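Local structure of agmatinase (Burkholderia thailandensis, 4DZ4) at the interface of chains A and B and the interface of chains A and C. The protein probably hydrolyses agmatine to putrescine and urea, as a manganese-dependent enzyme of the arginase family that carries two metal ions per subunit. Residues are numbered along the deposited sequence; one frame, centred on the assembly and turned at random. Chains: chain A/B/C, Agmatinase.

Contact 1 and contact 3 belong to one interface, between chains A and B, with their C-alpha centres about 17 Å apart; contact 2 joins chain A to chain C and lies about 39 Å from contact 1 and 28 Å from contact 3. No residue of chain A recurs among the three. Residues 57-60 of contact 2 and 62-63 of contact 3 are close in sequence, so neighbouring stretches serve different interfaces. The A-C interface is two-fold whereas the A-B interface is not an exact two-fold; together they could build the six-copy assembly, though the structure alone does not show its form in solution.

Contact 1: the interface of chains A and B. Residues chain A 83-87, 89; chain B 202-205, 209.
B:Trp205 and A:Tyr86 meet where two subunits of this arginase-family agmatinase join, largely through loops. The indole receives the backbone of A:Gly89 over one face: CA lies 3.5 Å from the centroid of the B:Trp205 five-membered ring, a CH-pi contact shared with the six-membered ring. At the edge of the same indole, in its plane, comes the aromatic CD1 of A:Tyr86, 3.9 Å from B:Trp205 CE3. The side-chain amide of A:Asn84 lies nearly parallel to the indole, their planes 17° apart, with its ND2 3.6 Å from B:Trp205 CD1. B:Trp205 and A:Tyr86 both set CG anti to the backbone N; for A:Tyr86 (chi1 -167°) this carries the ring alongside the B:Arg203-B:Thr204 backbone. There B:Arg203 CA approaches one face towards its rim, 3.7 Å from A:Tyr86 CD2, while A:Pro87 CB, from the tyrosine's own chain, packs against the opposite face. The phenol oxygen OH of B:Tyr209 reaches A:Tyr86 CE1 at 3.5 Å and donates a hydrogen bond to the carbonyl O of B:Thr204, 2.8 Å away, which probably steadies the loop backbone that the A:Tyr86 ring packs on. Polar linkage across the contact runs through a water, 2.7 Å from A:Asn84 O and also bonded to B:Trp205 N.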
loop_
_atom_site.group_PDB
_atom_site.type_symbol
_atom_site.label_atom_id
_atom_site.label_comp_id
_atom_site.label_asym_id
_atom_site.label_seq_id
_atom_site.Cartn_x
_atom_site.Cartn_y
_atom_site.Cartn_z
ATOM N N LEU A 83 24.895 -14.714 -0.890
ATOM C CA LEU A 83 26.291 -14.279 -0.829
ATOM C C LEU A 83 26.825 -14.558 0.555
ATOM O O LEU A 83 26.032 -14.714 1.495
ATOM C CB LEU A 83 26.364 -12.755 -1.099
ATOM C CG LEU A 83 25.878 -12.341 -2.472
ATOM C CD1 LEU A 83 25.894 -10.816 -2.536
ATOM C CD2 LEU A 83 26.745 -12.967 -3.569
ATOM N N ASN A 84 28.153 -14.638 0.701
ATOM C CA ASN A 84 28.710 -14.709 2.040
ATOM C C ASN A 84 28.271 -13.441 2.783
ATOM O O ASN A 84 28.385 -12.354 2.214
ATOM C CB ASN A 84 30.233 -14.689 2.018
ATOM C CG ASN A 84 30.843 -15.986 1.496
ATOM O OD1 ASN A 84 30.142 -16.966 1.204
ATOM N ND2 ASN A 84 32.151 -15.996 1.398
ATOM N N PRO A 85 27.827 -13.566 4.051
ATOM C CA PRO A 85 27.485 -12.343 4.789
ATOM C C PRO A 85 28.603 -11.311 4.899
ATOM O O PRO A 85 29.787 -11.663 5.001
ATOM C CB PRO A 85 27.096 -12.871 6.175
ATOM C CG PRO A 85 26.523 -14.224 5.903
ATOM C CD PRO A 85 27.371 -14.773 4.781
ATOM N N TYR A 86 28.219 -10.033 4.832
ATOM C CA TYR A 86 29.167 -8.925 4.899
ATOM C C TYR A 86 29.164 -8.304 6.311
ATOM O O TYR A 86 28.092 -8.096 6.860
ATOM C CB TYR A 86 28.779 -7.842 3.865
ATOM C CG TYR A 86 29.881 -6.820 3.668
ATOM C CD1 TYR A 86 30.936 -7.076 2.805
ATOM C CD2 TYR A 86 29.916 -5.636 4.416
ATOM C CE1 TYR A 86 31.978 -6.183 2.643
ATOM C CE2 TYR A 86 30.962 -4.728 4.262
ATOM C CZ TYR A 86 31.985 -5.001 3.378
ATOM O OH TYR A 86 33.042 -4.155 3.199
ATOM N N PRO A 87 30.341 -7.959 6.869
ATOM C CA PRO A 87 31.718 -7.967 6.351
ATOM C C PRO A 87 32.459 -9.289 6.600
ATOM O O PRO A 87 33.646 -9.397 6.275
ATOM C CB PRO A 87 32.397 -6.849 7.163
ATOM C CG PRO A 87 31.703 -6.939 8.492
ATOM C CD PRO A 87 30.262 -7.288 8.194
ATOM N N GLY A 89 32.595 -12.309 5.333
ATOM C CA GLY A 89 33.338 -12.858 4.190
ATOM C C GLY A 89 33.537 -14.370 4.202
ATOM O O GLY A 89 34.460 -14.878 3.551
ATOM N N ILE B 202 29.215 0.004 -0.528
ATOM C CA ILE B 202 29.277 -1.461 -0.603
ATOM C C ILE B 202 28.963 -2.099 0.743
ATOM O O ILE B 202 29.480 -1.691 1.790
ATOM C CB ILE B 202 30.669 -1.919 -1.086
ATOM C CG1 ILE B 202 30.916 -1.399 -2.509
ATOM C CG2 ILE B 202 30.821 -3.447 -0.967
ATOM C CD1 ILE B 202 29.942 -1.957 -3.547
ATOM N N ARG B 203 28.132 -3.133 0.710
ATOM C CA ARG B 203 27.872 -3.895 1.909
ATOM C C ARG B 203 27.457 -5.318 1.537
ATOM O O ARG B 203 26.652 -5.971 2.214
ATOM C CB ARG B 203 26.875 -3.166 2.819
ATOM C CG ARG B 203 25.589 -2.781 2.116
ATOM C CD ARG B 203 24.858 -1.752 2.984
ATOM N NE ARG B 203 23.538 -1.380 2.419
ATOM C CZ ARG B 203 23.303 -0.432 1.518
ATOM N NH1 ARG B 203 22.032 -0.176 1.148
ATOM N NH2 ARG B 203 24.302 0.270 0.974
ATOM N N THR B 204 28.091 -5.823 0.488
ATOM C CA THR B 204 27.963 -7.231 0.171
ATOM C C THR B 204 29.340 -7.759 -0.177
ATOM O O THR B 204 30.228 -6.984 -0.536
ATOM C CB THR B 204 26.951 -7.462 -0.982
ATOM O OG1 THR B 204 27.270 -6.617 -2.085
ATOM C CG2 THR B 204 25.502 -7.194 -0.518
ATOM N N TRP B 205 29.504 -9.073 -0.038
ATOM C CA TRP B 205 30.812 -9.735 -0.130
ATOM C C TRP B 205 31.177 -10.283 -1.497
ATOM O O TRP B 205 30.357 -10.940 -2.153
ATOM C CB TRP B 205 30.906 -10.881 0.886
ATOM C CG TRP B 205 32.304 -11.453 0.903
ATOM C CD1 TRP B 205 32.745 -12.625 0.303
ATOM C CD2 TRP B 205 33.503 -10.846 1.486
ATOM N NE1 TRP B 205 34.098 -12.795 0.490
ATOM C CE2 TRP B 205 34.614 -11.763 1.182
ATOM C CE3 TRP B 205 33.761 -9.691 2.202
ATOM C CZ2 TRP B 205 35.923 -11.505 1.597
ATOM C CZ3 TRP B 205 35.092 -9.441 2.618
ATOM C CH2 TRP B 205 36.138 -10.319 2.313
ATOM N N TYR B 209 37.432 -8.356 -5.315
ATOM C CA TYR B 209 36.949 -7.050 -5.768
ATOM C C TYR B 209 37.764 -6.441 -6.931
ATOM O O TYR B 209 37.568 -5.265 -7.278
ATOM C CB TYR B 209 36.886 -6.034 -4.604
ATOM C CG TYR B 209 35.853 -6.332 -3.534
ATOM C CD1 TYR B 209 34.509 -5.956 -3.704
ATOM C CD2 TYR B 209 36.222 -6.954 -2.327
ATOM C CE1 TYR B 209 33.553 -6.229 -2.720
ATOM C CE2 TYR B 209 35.264 -7.221 -1.337
ATOM C CZ TYR B 209 33.942 -6.854 -1.547
ATOM O OH TYR B 209 32.987 -7.105 -0.563
HETATM O O HOH W 1 27.182 -10.135 1.247
#

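Contact 2: the interface of chains A and C. Residues chain A 57-60; chain C 58, 67, 109.
A:Thr60 and C:Arg67 meet across a two-fold subunit interface of this arginase-family enzyme, so the contact recurs with the chains exchanged. Direct polar contact is slight: the guanidinium NH1 of C:Arg67 donates a weak hydrogen bond to the hydroxyl OG1 of A:Thr60 at 3.0 Å, bent to 127° at the hydrogen. That hydroxyl is positioned from its own chain, for A:Thr60 OG1 donates to the carbonyl O of A:Asp57 at 2.7 Å, with a C=O...donor angle of 158°. OG1 sits between the backbone N and the carbonyl carbon (chi1 54°), which turns it back towards A:Asp57 and leaves it facing the arginine. The carboxylate of A:Asp57 makes no salt bridge with C:Arg67, its OD1 being 5.3 Å from NH2, although the opposite charges may still attract weakly. A water joins the two chains more fully: it lies 2.8 Å from A:Leu58 O, is also bonded to A:Thr60 O, and is reached by C:Arg67 NH2 at 3.0 Å. Apolar contact comes where CD2 of A:Leu58 and CD2 of C:Leu58 meet at 3.9 Å as the side chains cross obliquely. At the margin, the carbonyl O of A:Ala59 lies in the plane of the C:His109 imidazole, 3.7 Å from its CE1.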
loop_
_atom_site.group_PDB
_atom_site.type_symbol
_atom_site.label_atom_id
_atom_site.label_comp_id
_atom_site.label_asym_id
_atom_site.label_seq_id
_atom_site.Cartn_x
_atom_site.Cartn_y
_atom_site.Cartn_z
ATOM N N ASP A 57 0.831 -13.093 18.810
ATOM C CA ASP A 57 0.638 -11.637 19.020
ATOM C C ASP A 57 -0.456 -11.326 20.019
ATOM O O ASP A 57 -0.940 -10.202 20.092
ATOM C CB ASP A 57 0.463 -10.840 17.711
ATOM C CG ASP A 57 -0.730 -11.276 16.911
ATOM O OD1 ASP A 57 -1.605 -12.006 17.424
ATOM O OD2 ASP A 57 -0.815 -10.840 15.722
ATOM N N LEU A 58 -0.810 -12.315 20.832
ATOM C CA LEU A 58 -1.899 -12.141 21.802
ATOM C C LEU A 58 -1.492 -11.247 22.967
ATOM O O LEU A 58 -2.364 -10.732 23.697
ATOM C CB LEU A 58 -2.367 -13.523 22.329
ATOM C CG LEU A 58 -2.799 -14.546 21.254
ATOM C CD1 LEU A 58 -3.372 -15.795 21.892
ATOM C CD2 LEU A 58 -3.846 -13.966 20.295
ATOM N N ALA A 59 -0.196 -11.051 23.156
ATOM C CA ALA A 59 0.295 -10.254 24.280
ATOM C C ALA A 59 0.491 -8.773 23.932
ATOM O O ALA A 59 0.896 -7.984 24.780
ATOM C CB ALA A 59 1.595 -10.862 24.813
ATOM N N THR A 60 0.177 -8.406 22.685
ATOM C CA THR A 60 0.420 -7.031 22.193
ATOM C C THR A 60 -0.537 -6.006 22.824
ATOM O O THR A 60 -1.698 -6.333 23.165
ATOM C CB THR A 60 0.281 -6.956 20.650
ATOM O OG1 THR A 60 -0.998 -7.481 20.248
ATOM C CG2 THR A 60 1.412 -7.732 19.935
ATOM N N LEU C 58 -8.488 -11.436 19.620
ATOM C CA LEU C 58 -7.772 -12.566 20.242
ATOM C C LEU C 58 -8.329 -13.927 19.846
ATOM O O LEU C 58 -7.642 -14.938 20.033
ATOM C CB LEU C 58 -7.721 -12.441 21.765
ATOM C CG LEU C 58 -7.107 -11.154 22.315
ATOM C CD1 LEU C 58 -7.172 -11.176 23.833
ATOM C CD2 LEU C 58 -5.673 -10.903 21.834
ATOM N N ARG C 67 -9.161 -5.945 15.932
ATOM C CA ARG C 67 -9.211 -5.087 17.133
ATOM C C ARG C 67 -9.385 -3.617 16.762
ATOM O O ARG C 67 -9.920 -2.844 17.556
ATOM C CB ARG C 67 -7.980 -5.247 18.039
ATOM C CG ARG C 67 -6.654 -4.801 17.420
ATOM C CD ARG C 67 -5.516 -4.958 18.410
ATOM N NE ARG C 67 -5.312 -6.358 18.783
ATOM C CZ ARG C 67 -4.363 -6.767 19.611
ATOM N NH1 ARG C 67 -3.514 -5.887 20.153
ATOM N NH2 ARG C 67 -4.249 -8.070 19.897
ATOM N N HIS C 109 -4.897 -8.791 28.661
ATOM C CA HIS C 109 -3.792 -9.545 29.283
ATOM C C HIS C 109 -4.276 -10.607 30.221
ATOM O O HIS C 109 -3.489 -11.472 30.661
ATOM C CB HIS C 109 -2.763 -8.582 29.889
ATOM C CG HIS C 109 -2.405 -7.480 28.928
ATOM N ND1 HIS C 109 -1.704 -7.714 27.802
ATOM C CD2 HIS C 109 -2.803 -6.145 28.876
ATOM C CE1 HIS C 109 -1.617 -6.569 27.079
ATOM N NE2 HIS C 109 -2.284 -5.611 27.743
HETATM O O HOH W 2 -3.384 -8.356 22.739
#

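Contact 3: the interface of chains A and B. Residues chain A 78, 298-299, 303; chain B 62-63, 256, 261.
B:Arg63 reaches A:Glu299 and A:Ser298 in a salt-bridged and water-bridged patch of the A-B subunit interface of this arginase-family agmatinase, and its NH2 serves both. In the salt bridge B:Arg63 NH2 donates to the carboxylate OE1 of A:Glu299 at 2.9 Å, 159° at the hydrogen; OE1 accepts through its anti lone pair, the one away from the other carboxylate oxygen. The two side chains run antiparallel alongside one another, the carboxylate and guanidinium planes 34° apart. A second hydrogen bond runs from B:Arg63 NH2 to the backbone O of A:Ser298 at 3.0 Å; the donor stands well above that carbonyl plane, yet the oxygen lies near the guanidinium plane. B:Arg63 is stretched out beyond CG (chi3 170°), which carries its guanidinium to the chain A acceptors. Water mediates further: B:Arg63 NH1 bonds at 2.8 Å to a water also held by A:Ser298 O and B:Pro256 O. Apolar packing flanks the polar group. The CZ tip of B:Phe62 meets A:Val78 CG2 at 3.6 Å, the side chains crossing near a right angle, while on its own chain B:Arg63 CG lies over the centre of one face of the B:Phe62 ring. A:Ile303 CD1 presses tightly on B:Pro261 CG at 3.3 Å. A:Ser298 and A:Glu299 immediately precede helix 300-322, near whose start A:Ile303 lies, whereas the B residues come from loops.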
loop_
_atom_site.group_PDB
_atom_site.type_symbol
_atom_site.label_atom_id
_atom_site.label_comp_id
_atom_site.label_asym_id
_atom_site.label_seq_id
_atom_site.Cartn_x
_atom_site.Cartn_y
_atom_site.Cartn_z
ATOM N N VAL A 78 15.963 -14.121 1.891
ATOM C CA VAL A 78 16.442 -14.708 0.621
ATOM C C VAL A 78 17.745 -14.113 0.059
ATOM O O VAL A 78 18.630 -14.839 -0.391
ATOM C CB VAL A 78 15.312 -14.822 -0.428
ATOM C CG1 VAL A 78 14.228 -15.817 0.045
ATOM C CG2 VAL A 78 14.682 -13.457 -0.767
ATOM N N SER A 298 7.427 -2.706 1.671
ATOM C CA SER A 298 8.431 -3.344 0.822
ATOM C C SER A 298 9.412 -4.204 1.627
ATOM O O SER A 298 10.622 -4.239 1.335
ATOM C CB SER A 298 9.159 -2.282 -0.007
ATOM O OG SER A 298 8.177 -1.602 -0.801
ATOM N N GLU A 299 8.866 -4.863 2.653
ATOM C CA GLU A 299 9.609 -5.811 3.491
ATOM C C GLU A 299 10.786 -5.221 4.251
ATOM O O GLU A 299 11.596 -5.975 4.790
ATOM C CB GLU A 299 10.132 -6.994 2.675
ATOM C CG GLU A 299 9.081 -7.749 1.914
ATOM C CD GLU A 299 9.710 -8.964 1.227
ATOM O OE1 GLU A 299 10.585 -8.805 0.339
ATOM O OE2 GLU A 299 9.356 -10.087 1.612
ATOM N N ILE A 303 13.441 -7.330 6.425
ATOM C CA ILE A 303 14.820 -7.402 5.910
ATOM C C ILE A 303 15.817 -7.023 7.006
ATOM O O ILE A 303 16.789 -7.742 7.246
ATOM C CB ILE A 303 14.995 -6.515 4.667
ATOM C CG1 ILE A 303 14.196 -7.135 3.501
ATOM C CG2 ILE A 303 16.470 -6.412 4.270
ATOM C CD1 ILE A 303 14.083 -6.233 2.267
ATOM N N PHE B 62 16.749 -10.550 -8.113
ATOM C CA PHE B 62 15.706 -10.744 -7.094
ATOM C C PHE B 62 14.396 -10.185 -7.620
ATOM O O PHE B 62 13.795 -10.802 -8.499
ATOM C CB PHE B 62 16.130 -10.211 -5.707
ATOM C CG PHE B 62 15.080 -10.427 -4.614
ATOM C CD1 PHE B 62 14.137 -11.468 -4.703
ATOM C CD2 PHE B 62 15.043 -9.588 -3.513
ATOM C CE1 PHE B 62 13.174 -11.656 -3.709
ATOM C CE2 PHE B 62 14.095 -9.777 -2.503
ATOM C CZ PHE B 62 13.149 -10.793 -2.610
ATOM N N ARG B 63 13.935 -9.047 -7.101
ATOM C CA ARG B 63 12.649 -8.518 -7.589
ATOM C C ARG B 63 12.818 -7.878 -8.959
ATOM O O ARG B 63 13.800 -7.172 -9.186
ATOM C CB ARG B 63 12.145 -7.423 -6.667
ATOM C CG ARG B 63 11.885 -7.888 -5.245
ATOM C CD ARG B 63 12.016 -6.634 -4.363
ATOM N NE ARG B 63 11.571 -6.864 -2.976
ATOM C CZ ARG B 63 11.642 -5.929 -2.021
ATOM N NH1 ARG B 63 12.168 -4.730 -2.311
ATOM N NH2 ARG B 63 11.213 -6.209 -0.782
ATOM N N PRO B 256 13.150 2.267 -0.534
ATOM C CA PRO B 256 12.498 0.943 -0.435
ATOM C C PRO B 256 12.196 0.352 -1.812
ATOM O O PRO B 256 12.049 -0.890 -1.972
ATOM C CB PRO B 256 11.204 1.254 0.352
ATOM C CG PRO B 256 10.932 2.736 0.040
ATOM C CD PRO B 256 12.317 3.334 0.105
ATOM N N PRO B 261 17.204 -4.877 -1.960
ATOM C CA PRO B 261 17.483 -4.008 -0.797
ATOM C C PRO B 261 18.399 -4.651 0.232
ATOM O O PRO B 261 18.208 -5.833 0.576
ATOM C CB PRO B 261 16.091 -3.787 -0.187
ATOM C CG PRO B 261 15.312 -5.021 -0.583
ATOM C CD PRO B 261 15.778 -5.273 -2.011
HETATM O O HOH W 3 12.557 -2.916 -0.221
#